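Local coordinates for protein DNA polymerase III, beta subunit (Thermotoga maritima, PDB 1VPK) that probably tethers DNA polymerases and other proteins to DNA for processive synthesis, as a ring-shaped head-to-tail homodimer around the duplex, at residues K14-T19 with A71-G76; K39-G44 with D125-I130; V141-L146 with P223-R228; R257-T262 with L369-P374. All blocks are in the same frame, centred on the assembly; numbering follows the deposited sequence.

Interaction 1: residues K14-T19 with A71-G76; sequences KVTVTT and AAEISG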
loop_
_atom_site.group_PDB
_atom_site.type_symbol
_atom_site.label_atom_id
_atom_site.label_comp_id
_atom_site.label_asym_id
_atom_site.label_seq_id
_atom_site.Cartn_x
_atom_site.Cartn_y
_atom_site.Cartn_z
ATOM N N LYS A 14 -39.013 8.456 -4.349
ATOM C CA LYS A 14 -38.196 8.498 -5.545
ATOM C C LYS A 14 -37.264 9.717 -5.433
ATOM O O LYS A 14 -37.685 10.769 -5.008
ATOM C CB LYS A 14 -39.072 8.582 -6.810
ATOM C CG LYS A 14 -40.016 7.355 -7.038
ATOM C CD LYS A 14 -40.995 7.532 -8.252
ATOM C CE LYS A 14 -41.737 6.194 -8.599
ATOM N NZ LYS A 14 -42.075 5.939 -10.045
ATOM N N VAL A 15 -35.987 9.521 -5.746
ATOM C CA VAL A 15 -35.033 10.599 -5.811
ATOM C C VAL A 15 -34.205 10.502 -7.099
ATOM O O VAL A 15 -33.673 9.435 -7.430
ATOM C CB VAL A 15 -34.095 10.588 -4.571
ATOM C CG1 VAL A 15 -33.069 11.699 -4.644
ATOM C CG2 VAL A 15 -34.924 10.712 -3.293
ATOM N N THR A 16 -34.099 11.606 -7.809
ATOM C CA THR A 16 -33.115 11.749 -8.889
ATOM C C THR A 16 -32.043 12.739 -8.458
ATOM O O THR A 16 -32.343 13.868 -8.068
ATOM C CB THR A 16 -33.777 12.197 -10.205
ATOM O OG1 THR A 16 -34.823 11.269 -10.490
ATOM C CG2 THR A 16 -32.781 12.194 -11.350
ATOM N N VAL A 17 -30.786 12.291 -8.492
ATOM C CA VAL A 17 -29.651 13.108 -8.011
ATOM C C VAL A 17 -28.415 12.846 -8.905
ATOM O O VAL A 17 -28.267 11.759 -9.454
ATOM C CB VAL A 17 -29.355 12.746 -6.511
ATOM C CG1 VAL A 17 -29.014 11.314 -6.376
ATOM C CG2 VAL A 17 -28.237 13.687 -5.877
ATOM N N THR A 18 -27.527 13.812 -9.047
ATOM C CA THR A 18 -26.316 13.563 -9.793
ATOM C C THR A 18 -25.498 12.642 -8.953
ATOM O O THR A 18 -25.565 12.676 -7.718
ATOM C CB THR A 18 -25.480 14.827 -10.043
ATOM O OG1 THR A 18 -25.023 15.327 -8.785
ATOM C CG2 THR A 18 -26.315 15.881 -10.792
ATOM N N THR A 19 -24.736 11.790 -9.632
ATOM C CA THR A 19 -23.927 10.788 -8.947
ATOM C C THR A 19 -22.812 11.443 -8.120
ATOM O O THR A 19 -22.516 11.037 -7.009
ATOM C CB THR A 19 -23.351 9.847 -9.963
ATOM O OG1 THR A 19 -24.446 9.216 -10.631
ATOM C CG2 THR A 19 -22.492 8.823 -9.298
ATOM N N ALA A 71 -30.748 17.364 -4.698
ATOM C CA ALA A 71 -31.282 16.512 -5.783
ATOM C C ALA A 71 -32.116 17.307 -6.766
ATOM O O ALA A 71 -32.545 18.412 -6.493
ATOM C CB ALA A 71 -32.103 15.387 -5.205
ATOM N N ALA A 72 -32.353 16.705 -7.921
ATOM C CA ALA A 72 -33.131 17.295 -8.977
ATOM C C ALA A 72 -34.615 16.999 -8.794
ATOM O O ALA A 72 -35.442 17.825 -9.119
ATOM C CB ALA A 72 -32.663 16.711 -10.320
ATOM N N GLU A 73 -34.926 15.789 -8.349
ATOM C CA GLU A 73 -36.294 15.335 -8.110
ATOM C C GLU A 73 -36.325 14.575 -6.779
ATOM O O GLU A 73 -35.490 13.713 -6.524
ATOM C CB GLU A 73 -36.784 14.415 -9.255
ATOM C CG GLU A 73 -36.924 15.163 -10.575
ATOM C CD GLU A 73 -36.986 14.280 -11.817
ATOM O OE1 GLU A 73 -37.174 13.050 -11.709
ATOM O OE2 GLU A 73 -36.848 14.862 -12.932
ATOM N N ILE A 74 -37.270 14.932 -5.925
ATOM C CA ILE A 74 -37.482 14.259 -4.652
ATOM C C ILE A 74 -38.977 14.161 -4.440
ATOM O O ILE A 74 -39.656 15.178 -4.339
ATOM C CB ILE A 74 -36.862 15.011 -3.475
ATOM C CG1 ILE A 74 -35.350 15.126 -3.620
ATOM C CG2 ILE A 74 -37.164 14.287 -2.192
ATOM C CD1 ILE A 74 -34.709 16.208 -2.723
ATOM N N SER A 75 -39.506 12.951 -4.452
ATOM C CA SER A 75 -40.907 12.747 -4.107
ATOM C C SER A 75 -41.040 11.647 -3.046
ATOM O O SER A 75 -40.135 10.815 -2.857
ATOM C CB SER A 75 -41.765 12.449 -5.349
ATOM O OG SER A 75 -41.171 11.495 -6.198
ATOM N N GLY A 76 -42.165 11.680 -2.347
ATOM C CA GLY A 76 -42.468 10.738 -1.290
ATOM C C GLY A 76 -41.842 11.028 0.064
ATOM O O GLY A 76 -41.310 12.116 0.323
#
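T16 and the consecutive residues A72 and E73 form the main polar junction between antiparallel strands 14-18 and 73-76. T16 O accepts from two successive amides, A72 N at 2.8 Å and E73 N at 3.2 Å, the latter in the carbonyl plane on a lone pair. Two residues thus face one, a classic beta bulge, and T16 N donates back to E73 O. Beyond the bulge the register is regular: K14 and S75 make a hydrogen-bonded pair, with S75 N 2.9 Å from K14 O and K14 N bound to S75 O. In the non-hydrogen-bonded pair V15 and I74, V15 CA directs its C-H at E73 O.

One side-chain bond joins the polar face. T16 and E73 lie side by side, pointing the same way, and T16 OG1 donates to E73 OE1 at 3.2 Å, from well above the carboxylate plane. T16 OG1 stands anti to its own carbonyl carbon (chi1 -54°).

Apolar contacts occupy the face of V15 and I74. V15 CG1 touches A71 CB at 3.9 Å and I74 CG1 at 4.2 Å, while V17 CB lies 4.0 Å from A71 CB.

Strand 73-76 is outermost in its sheet within this chain; strand 13-18 pairs on its other flank with 98-104. V15 and I74 pack on V49 and F54 of strands 44-50 and 53-59, and T18 OG1 caps helix 19-29 at E21 N.

Interaction 2: residues K39-G44 with D125-I130; sequences KPILAG and DEFPEI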
loop_
_atom_site.group_PDB
_atom_site.type_symbol
_atom_site.label_atom_id
_atom_site.label_comp_id
_atom_site.label_asym_id
_atom_site.label_seq_id
_atom_site.Cartn_x
_atom_site.Cartn_y
_atom_site.Cartn_z
ATOM N N LYS A 39 -24.497 -1.130 18.282
ATOM C CA LYS A 39 -25.445 -0.590 17.326
ATOM C C LYS A 39 -24.875 -0.711 15.897
ATOM O O LYS A 39 -24.228 0.217 15.367
ATOM C CB LYS A 39 -25.856 0.837 17.755
ATOM C CG LYS A 39 -26.825 0.835 18.974
ATOM C CD LYS A 39 -27.098 2.250 19.574
ATOM C CE LYS A 39 -26.341 2.507 20.904
ATOM N NZ LYS A 39 -27.190 3.161 21.955
ATOM N N PRO A 40 -25.052 -1.900 15.286
ATOM C CA PRO A 40 -24.917 -2.103 13.849
ATOM C C PRO A 40 -25.713 -1.051 13.048
ATOM O O PRO A 40 -25.316 -0.649 11.976
ATOM C CB PRO A 40 -25.520 -3.502 13.666
ATOM C CG PRO A 40 -25.221 -4.181 14.877
ATOM C CD PRO A 40 -25.360 -3.164 15.971
ATOM N N ILE A 41 -26.839 -0.631 13.592
ATOM C CA ILE A 41 -27.611 0.474 13.082
ATOM C C ILE A 41 -26.801 1.764 12.906
ATOM O O ILE A 41 -26.947 2.468 11.898
ATOM C CB ILE A 41 -28.811 0.752 14.026
ATOM C CG1 ILE A 41 -29.577 1.974 13.535
ATOM C CG2 ILE A 41 -28.372 1.001 15.447
ATOM C CD1 ILE A 41 -31.030 1.838 13.759
ATOM N N LEU A 42 -25.924 2.053 13.880
ATOM C CA LEU A 42 -25.045 3.207 13.797
ATOM C C LEU A 42 -23.827 3.024 12.883
ATOM O O LEU A 42 -23.105 3.999 12.628
ATOM C CB LEU A 42 -24.611 3.660 15.169
ATOM C CG LEU A 42 -25.769 4.015 16.127
ATOM C CD1 LEU A 42 -25.251 4.727 17.367
ATOM C CD2 LEU A 42 -26.776 4.908 15.471
ATOM N N ALA A 43 -23.653 1.825 12.333
ATOM C CA ALA A 43 -22.656 1.591 11.306
ATOM C C ALA A 43 -23.291 1.799 9.929
ATOM O O ALA A 43 -22.636 1.573 8.875
ATOM C CB ALA A 43 -22.052 0.165 11.479
ATOM N N GLY A 44 -24.568 2.242 9.919
ATOM C CA GLY A 44 -25.263 2.613 8.701
ATOM C C GLY A 44 -25.585 4.101 8.584
ATOM O O GLY A 44 -25.556 4.843 9.595
ATOM N N ASP A 125 -35.937 3.549 13.471
ATOM C CA ASP A 125 -36.602 4.022 14.668
ATOM C C ASP A 125 -35.691 4.196 15.854
ATOM O O ASP A 125 -36.050 4.902 16.764
ATOM C CB ASP A 125 -37.853 3.217 15.012
ATOM C CG ASP A 125 -37.593 1.733 15.175
ATOM O OD1 ASP A 125 -37.194 1.069 14.203
ATOM O OD2 ASP A 125 -37.819 1.226 16.287
ATOM N N GLU A 126 -34.493 3.632 15.837
ATOM C CA GLU A 126 -33.520 3.885 16.907
ATOM C C GLU A 126 -32.349 4.736 16.474
ATOM O O GLU A 126 -31.403 4.941 17.252
ATOM C CB GLU A 126 -33.036 2.561 17.498
ATOM C CG GLU A 126 -34.067 1.931 18.398
ATOM C CD GLU A 126 -33.834 0.455 18.696
ATOM O OE1 GLU A 126 -32.807 -0.126 18.272
ATOM O OE2 GLU A 126 -34.704 -0.127 19.346
ATOM N N PHE A 127 -32.407 5.264 15.246
ATOM C CA PHE A 127 -31.439 6.215 14.801
ATOM C C PHE A 127 -31.843 7.621 15.302
ATOM O O PHE A 127 -32.904 8.128 14.969
ATOM C CB PHE A 127 -31.303 6.215 13.276
ATOM C CG PHE A 127 -30.091 6.877 12.807
ATOM C CD1 PHE A 127 -30.003 8.275 12.779
ATOM C CD2 PHE A 127 -29.007 6.141 12.378
ATOM C CE1 PHE A 127 -28.865 8.903 12.344
ATOM C CE2 PHE A 127 -27.887 6.767 11.943
ATOM C CZ PHE A 127 -27.814 8.149 11.933
ATOM N N PRO A 128 -30.999 8.238 16.088
ATOM C CA PRO A 128 -31.377 9.490 16.739
ATOM C C PRO A 128 -31.389 10.748 15.844
ATOM O O PRO A 128 -30.735 10.802 14.806
ATOM C CB PRO A 128 -30.294 9.631 17.772
ATOM C CG PRO A 128 -29.090 9.058 17.093
ATOM C CD PRO A 128 -29.614 7.845 16.422
ATOM N N GLU A 129 -32.135 11.762 16.270
ATOM C CA GLU A 129 -32.078 13.093 15.637
ATOM C C GLU A 129 -30.719 13.736 15.902
ATOM O O GLU A 129 -30.229 13.710 17.031
ATOM C CB GLU A 129 -33.186 14.019 16.191
ATOM C CG GLU A 129 -34.575 13.734 15.636
ATOM C CD GLU A 129 -34.670 13.993 14.123
ATOM O OE1 GLU A 129 -33.771 14.680 13.572
ATOM O OE2 GLU A 129 -35.638 13.513 13.490
ATOM N N ILE A 130 -30.107 14.306 14.862
ATOM C CA ILE A 130 -28.828 14.989 15.012
ATOM C C ILE A 130 -29.117 16.493 15.056
ATOM O O ILE A 130 -29.659 17.064 14.101
ATOM C CB ILE A 130 -27.892 14.636 13.884
ATOM C CG1 ILE A 130 -27.616 13.112 13.919
ATOM C CG2 ILE A 130 -26.596 15.489 13.972
ATOM C CD1 ILE A 130 -26.822 12.678 12.766
#
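F127 reaches from the loop 125-130 to the single 3-10 turn of 39-44, where I41, L42 and the backbone of G44 receive it. Its CB lies 4.4 Å from I41 CD1, a methyl that also rests on the peptide link before the ring, 4.0 Å from F127 N. CG stands anti to the backbone N (chi1 -164°), on the side of the turn. Of the two ortho carbons, CD2 is the one that meets it: F127 CD2 is 4.0 Å from L42 CD2, with I41 CG1 a looser neighbour. One atom on, F127 CE2 comes within 3.8 Å of G44 O.

G44 O and I41 O lie at the ring edge, near its plane, so the positive C-H rim probably faces them with mild electrostatic benefit. I41 O also accepts the turn's own bond from G44 N. L42 approaches aslant, and the same CD2 methyl continues past the ring to P128 CD at 4.2 Å, bridging two consecutive residues of the loop. The ring also packs on T59 and V81, while F127 O accepts from R79 NH2.

The contact is an aromatic side chain of one loop, tucked against the 3-10 turn of another and strands 53-59 and 78-83. The first loop joins strands 115-120 and 137-142, the second leads into strand 44-50; both segments lie in the N-terminal clamp domain, one of three per subunit of the six-domain ring.

Interaction 3: residues V141-L146 with P223-R228; sequences VDTSLL and PTITVR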
loop_
_atom_site.group_PDB
_atom_site.type_symbol
_atom_site.label_atom_id
_atom_site.label_comp_id
_atom_site.label_asym_id
_atom_site.label_seq_id
_atom_site.Cartn_x
_atom_site.Cartn_y
_atom_site.Cartn_z
ATOM N N VAL A 141 -13.929 30.472 9.698
ATOM C CA VAL A 141 -12.521 30.349 9.289
ATOM C C VAL A 141 -12.379 29.877 7.839
ATOM O O VAL A 141 -13.214 29.124 7.324
ATOM C CB VAL A 141 -11.686 29.473 10.315
ATOM C CG1 VAL A 141 -12.258 28.150 10.474
ATOM C CG2 VAL A 141 -10.198 29.395 9.914
ATOM N N ASP A 142 -11.329 30.363 7.178
ATOM C CA ASP A 142 -10.999 29.949 5.808
ATOM C C ASP A 142 -10.826 28.403 5.826
ATOM O O ASP A 142 -10.182 27.836 6.682
ATOM C CB ASP A 142 -9.764 30.759 5.312
ATOM C CG ASP A 142 -9.239 30.307 3.939
ATOM O OD1 ASP A 142 -8.789 29.137 3.816
ATOM O OD2 ASP A 142 -9.264 31.140 2.987
ATOM N N THR A 143 -11.512 27.726 4.912
ATOM C CA THR A 143 -11.569 26.286 4.893
ATOM C C THR A 143 -10.192 25.661 4.733
ATOM O O THR A 143 -9.823 24.787 5.506
ATOM C CB THR A 143 -12.488 25.857 3.754
ATOM O OG1 THR A 143 -13.713 26.590 3.877
ATOM C CG2 THR A 143 -12.780 24.416 3.808
ATOM N N SER A 144 -9.444 26.148 3.742
ATOM C CA SER A 144 -8.090 25.682 3.427
ATOM C C SER A 144 -7.120 25.915 4.593
ATOM O O SER A 144 -6.275 25.085 4.874
ATOM C CB SER A 144 -7.550 26.428 2.195
ATOM O OG SER A 144 -8.570 26.586 1.206
ATOM N N LEU A 145 -7.237 27.058 5.255
ATOM C CA LEU A 145 -6.398 27.348 6.417
ATOM C C LEU A 145 -6.624 26.354 7.541
ATOM O O LEU A 145 -5.694 25.841 8.143
ATOM C CB LEU A 145 -6.728 28.740 6.947
ATOM C CG LEU A 145 -5.799 29.289 8.033
ATOM C CD1 LEU A 145 -4.412 29.464 7.447
ATOM C CD2 LEU A 145 -6.317 30.635 8.499
ATOM N N LEU A 146 -7.882 26.118 7.867
ATOM C CA LEU A 146 -8.196 25.189 8.953
ATOM C C LEU A 146 -7.767 23.759 8.595
ATOM O O LEU A 146 -7.244 23.058 9.432
ATOM C CB LEU A 146 -9.668 25.239 9.294
ATOM C CG LEU A 146 -10.089 24.344 10.470
ATOM C CD1 LEU A 146 -9.401 24.752 11.758
ATOM C CD2 LEU A 146 -11.626 24.375 10.608
ATOM N N PRO A 223 -15.470 28.403 0.526
ATOM C CA PRO A 223 -14.279 29.206 0.933
ATOM C C PRO A 223 -14.030 29.325 2.444
ATOM O O PRO A 223 -12.881 29.378 2.895
ATOM C CB PRO A 223 -14.566 30.596 0.325
ATOM C CG PRO A 223 -15.528 30.350 -0.727
ATOM C CD PRO A 223 -16.409 29.234 -0.245
ATOM N N THR A 224 -15.104 29.390 3.211
ATOM C CA THR A 224 -15.008 29.428 4.663
ATOM C C THR A 224 -16.009 28.483 5.294
ATOM O O THR A 224 -16.961 28.068 4.651
ATOM C CB THR A 224 -15.319 30.815 5.196
ATOM O OG1 THR A 224 -16.648 31.173 4.815
ATOM C CG2 THR A 224 -14.390 31.818 4.632
ATOM N N ILE A 225 -15.775 28.132 6.551
ATOM C CA ILE A 225 -16.698 27.285 7.330
ATOM C C ILE A 225 -16.976 27.945 8.695
ATOM O O ILE A 225 -16.192 28.780 9.167
ATOM C CB ILE A 225 -16.149 25.869 7.589
ATOM C CG1 ILE A 225 -14.830 25.892 8.358
ATOM C CG2 ILE A 225 -16.001 25.092 6.297
ATOM C CD1 ILE A 225 -15.020 25.900 9.871
ATOM N N THR A 226 -18.086 27.560 9.324
ATOM C CA THR A 226 -18.476 28.120 10.620
ATOM C C THR A 226 -18.315 27.115 11.744
ATOM O O THR A 226 -18.678 25.959 11.601
ATOM C CB THR A 226 -19.958 28.567 10.617
ATOM O OG1 THR A 226 -20.152 29.531 9.582
ATOM C CG2 THR A 226 -20.330 29.181 11.954
ATOM N N VAL A 227 -17.812 27.601 12.883
ATOM C CA VAL A 227 -17.620 26.788 14.088
ATOM C C VAL A 227 -18.383 27.446 15.205
ATOM O O VAL A 227 -18.272 28.637 15.370
ATOM C CB VAL A 227 -16.152 26.752 14.493
ATOM C CG1 VAL A 227 -15.961 26.036 15.846
ATOM C CG2 VAL A 227 -15.307 26.094 13.347
ATOM N N ARG A 228 -19.137 26.679 15.963
ATOM C CA ARG A 228 -19.855 27.183 17.151
ATOM C C ARG A 228 -19.677 26.237 18.329
ATOM O O ARG A 228 -19.799 25.000 18.188
ATOM C CB ARG A 228 -21.351 27.357 16.884
ATOM C CG ARG A 228 -22.103 28.126 18.011
ATOM C CD ARG A 228 -23.547 28.483 17.592
ATOM N NE ARG A 228 -24.311 27.288 17.241
ATOM C CZ ARG A 228 -24.515 26.829 16.001
ATOM N NH1 ARG A 228 -23.999 27.441 14.935
ATOM N NH2 ARG A 228 -25.215 25.703 15.822
HETATM O O HOH W 1 -10.736 28.223 1.649
#
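V141 and I225 form an antiparallel hydrogen-bonded pair at the end of strand 137-142, with V141 N donating to I225 O and I225 N to V141 O, both at 2.9 Å. As the chain turns into helix 143-153, T143 N adds a nearly straight bond to P223 O (175°), approaching from above the carbonyl plane.

P223 O, just ahead of strand 224-229, has a second donor, a water 2.7 Å away that also donates to D142 OD1 and accepts from S144 OG at the start of helix 143-153. D142 is the N-cap: its CG stands anti to the backbone N (chi1 174°), and D142 OD1 accepts from L145 N at 3.0 Å. The hydroxyl T143 OG1 is bound to E222 O.

Apolar contact centres on I225, whose side chain lies alongside V141, pointing the same way. I225 CD1 is 3.6 Å from V141 CG1 and 3.8 Å from L146 CD2, the leucine crossing it at about a right angle; I225 CG2 packs on T143. An alanine at I225 would probably open a gap between V141 and L146 and leave the first helical turn less firmly seated on the strand.

Strand 137-142 is outermost in its sheet within this chain, with 224-229 and then 233-237 beside it. I225 also touches L236 of the latter, and T143 and L146 pack against L217 of helix 207-218.

Interaction 4: residues R257-T262 with L369-P374; sequences RVIPET and LYIVMP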
loop_
_atom_site.group_PDB
_atom_site.type_symbol
_atom_site.label_atom_id
_atom_site.label_comp_id
_atom_site.label_asym_id
_atom_site.label_seq_id
_atom_site.Cartn_x
_atom_site.Cartn_y
_atom_site.Cartn_z
ATOM N N ARG A 257 4.265 23.449 29.705
ATOM C CA ARG A 257 5.420 23.044 30.519
ATOM C C ARG A 257 6.447 22.171 29.797
ATOM O O ARG A 257 7.547 22.017 30.276
ATOM C CB ARG A 257 4.939 22.305 31.764
ATOM C CG ARG A 257 4.052 23.121 32.701
ATOM C CD ARG A 257 3.115 22.183 33.365
ATOM N NE ARG A 257 2.406 22.718 34.521
ATOM C CZ ARG A 257 2.908 22.736 35.757
ATOM N NH1 ARG A 257 4.144 22.281 36.023
ATOM N NH2 ARG A 257 2.174 23.247 36.738
ATOM N N VAL A 258 6.108 21.580 28.662
ATOM C CA VAL A 258 7.123 20.863 27.897
ATOM C C VAL A 258 7.708 21.677 26.741
ATOM O O VAL A 258 8.571 21.185 25.993
ATOM C CB VAL A 258 6.584 19.512 27.373
ATOM C CG1 VAL A 258 5.871 18.786 28.504
ATOM C CG2 VAL A 258 5.625 19.673 26.129
ATOM N N ILE A 259 7.191 22.883 26.536
ATOM C CA ILE A 259 7.736 23.754 25.511
ATOM C C ILE A 259 8.805 24.617 26.186
ATOM O O ILE A 259 8.464 25.495 26.947
ATOM C CB ILE A 259 6.653 24.620 24.884
ATOM C CG1 ILE A 259 5.572 23.718 24.277
ATOM C CG2 ILE A 259 7.255 25.585 23.843
ATOM C CD1 ILE A 259 4.435 24.471 23.762
ATOM N N PRO A 260 10.095 24.325 25.956
ATOM C CA PRO A 260 11.137 25.115 26.607
ATOM C C PRO A 260 11.132 26.576 26.220
ATOM O O PRO A 260 10.709 26.920 25.128
ATOM C CB PRO A 260 12.433 24.445 26.147
ATOM C CG PRO A 260 12.006 23.022 25.827
ATOM C CD PRO A 260 10.688 23.247 25.140
ATOM N N GLU A 261 11.567 27.440 27.143
ATOM C CA GLU A 261 11.556 28.875 26.892
ATOM C C GLU A 261 12.900 29.366 26.361
ATOM O O GLU A 261 12.977 30.444 25.764
ATOM C CB GLU A 261 11.160 29.654 28.145
ATOM C CG GLU A 261 9.660 29.901 28.281
ATOM C CD GLU A 261 8.902 28.722 28.838
ATOM O OE1 GLU A 261 9.178 28.323 29.991
ATOM O OE2 GLU A 261 8.000 28.208 28.129
ATOM N N THR A 262 13.961 28.591 26.568
ATOM C CA THR A 262 15.251 28.932 26.010
ATOM C C THR A 262 15.918 27.669 25.504
ATOM O O THR A 262 15.364 26.549 25.673
ATOM C CB THR A 262 16.164 29.730 27.030
ATOM O OG1 THR A 262 16.793 28.825 27.933
ATOM C CG2 THR A 262 15.360 30.755 27.857
ATOM N N LEU A 369 5.029 24.488 15.506
ATOM C CA LEU A 369 6.144 23.924 16.256
ATOM C C LEU A 369 5.836 22.532 16.797
ATOM O O LEU A 369 4.661 22.153 17.029
ATOM C CB LEU A 369 6.588 24.837 17.388
ATOM C CG LEU A 369 5.821 24.934 18.692
ATOM C CD1 LEU A 369 6.080 23.776 19.634
ATOM C CD2 LEU A 369 6.219 26.193 19.358
ATOM N N TYR A 370 6.910 21.781 16.956
ATOM C CA TYR A 370 6.855 20.376 17.347
ATOM C C TYR A 370 7.777 20.144 18.497
ATOM O O TYR A 370 8.830 20.690 18.511
ATOM C CB TYR A 370 7.230 19.460 16.160
ATOM C CG TYR A 370 6.290 19.726 15.023
ATOM C CD1 TYR A 370 5.068 19.079 14.951
ATOM C CD2 TYR A 370 6.587 20.692 14.048
ATOM C CE1 TYR A 370 4.153 19.370 13.898
ATOM C CE2 TYR A 370 5.693 20.968 13.001
ATOM C CZ TYR A 370 4.489 20.322 12.950
ATOM O OH TYR A 370 3.608 20.561 11.944
ATOM N N ILE A 371 7.379 19.295 19.434
ATOM C CA ILE A 371 8.202 18.909 20.595
ATOM C C ILE A 371 8.341 17.374 20.542
ATOM O O ILE A 371 7.344 16.658 20.246
ATOM C CB ILE A 371 7.524 19.307 21.947
ATOM C CG1 ILE A 371 7.230 20.824 22.009
ATOM C CG2 ILE A 371 8.364 18.824 23.140
ATOM C CD1 ILE A 371 8.431 21.660 22.153
ATOM N N VAL A 372 9.572 16.882 20.712
ATOM C CA VAL A 372 9.850 15.455 20.878
ATOM C C VAL A 372 10.650 15.279 22.180
ATOM O O VAL A 372 11.611 15.994 22.431
ATOM C CB VAL A 372 10.625 14.864 19.668
ATOM C CG1 VAL A 372 10.676 13.335 19.751
ATOM C CG2 VAL A 372 9.949 15.222 18.341
ATOM N N MET A 373 10.225 14.346 23.025
ATOM C CA MET A 373 10.890 14.055 24.276
ATOM C C MET A 373 12.023 13.092 23.944
ATOM O O MET A 373 11.864 12.250 23.062
ATOM C CB MET A 373 9.908 13.367 25.228
ATOM C CG MET A 373 8.630 14.177 25.513
ATOM S SD MET A 373 8.885 15.790 26.303
ATOM C CE MET A 373 9.980 15.266 27.643
ATOM N N PRO A 374 13.159 13.192 24.648
ATOM C CA PRO A 374 14.263 12.309 24.384
ATOM C C PRO A 374 14.123 10.982 25.080
ATOM O O PRO A 374 13.267 10.830 25.938
ATOM C CB PRO A 374 15.461 13.051 24.954
ATOM C CG PRO A 374 14.947 13.878 26.007
ATOM C CD PRO A 374 13.477 14.143 25.732
#
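V258 O, a backbone carbonyl oxygen, is met by two methyl groups of I371: I371 CG2 stands 3.7 Å from it and I371 CD1 3.9 Å. These are van der Waals contacts, and the whole interface between 257-262 and 369-374 is of that kind, with apolar side chains of a loop lying over the face of strand 368-372 that carries L369 and I371.

I371 is the buried residue around which the others gather. Its CG1 lies anti to the carbonyl carbon (chi1 -57°), and the bend at chi2 (-71°) brings CD1 against the loop backbone, 4.0 Å from I259 CA. I371 CG2 touches V258 CG2 at 4.1 Å, I371 CG1 meets I259 CG1 at 4.0 Å with the two isoleucines at about a right angle, and I371 CD1 points tip to tip at P260 CD, 4.1 Å away. I259 extends the patch to a looser approach on L369. An alanine in place of I371 would probably open a gap beneath V258 and P260 and leave I259 held from this strand mainly by its loose approach to L369.

As in other bacterial beta clamps, the hydrophobic groove that receives partner proteins lies between the central and C-terminal domains, and this contact is probably close to it. Strand 368-372 pairs with 187-194 and 358-362, so it joins the two domains in one sheet; I371 also packs on L188 and Q359 of these strands, and I259 reaches L190 and Q359.

From the N terminus, interactions 1 and 2 cross along the chain: 14-19 is followed by 39-44, then by their partners 71-76 and 125-130. Interaction 1 closes the first loop, through helix 19-29 and three strands, and completes the edge of one sheet; interaction 2 closes the second, bringing the loop after strand 115-120 back to the turn before strand 44-50. Both lie within the N-terminal domain, with centres about 23 Å apart. Interaction 3 follows, closing 141-146 on 223-228 in the central domain, at the far edge of the sheet begun by N-terminal strands. Interaction 4 comes last, bringing the loop 257-262 to the strand near the C terminus. None is nested in another, and no two touch.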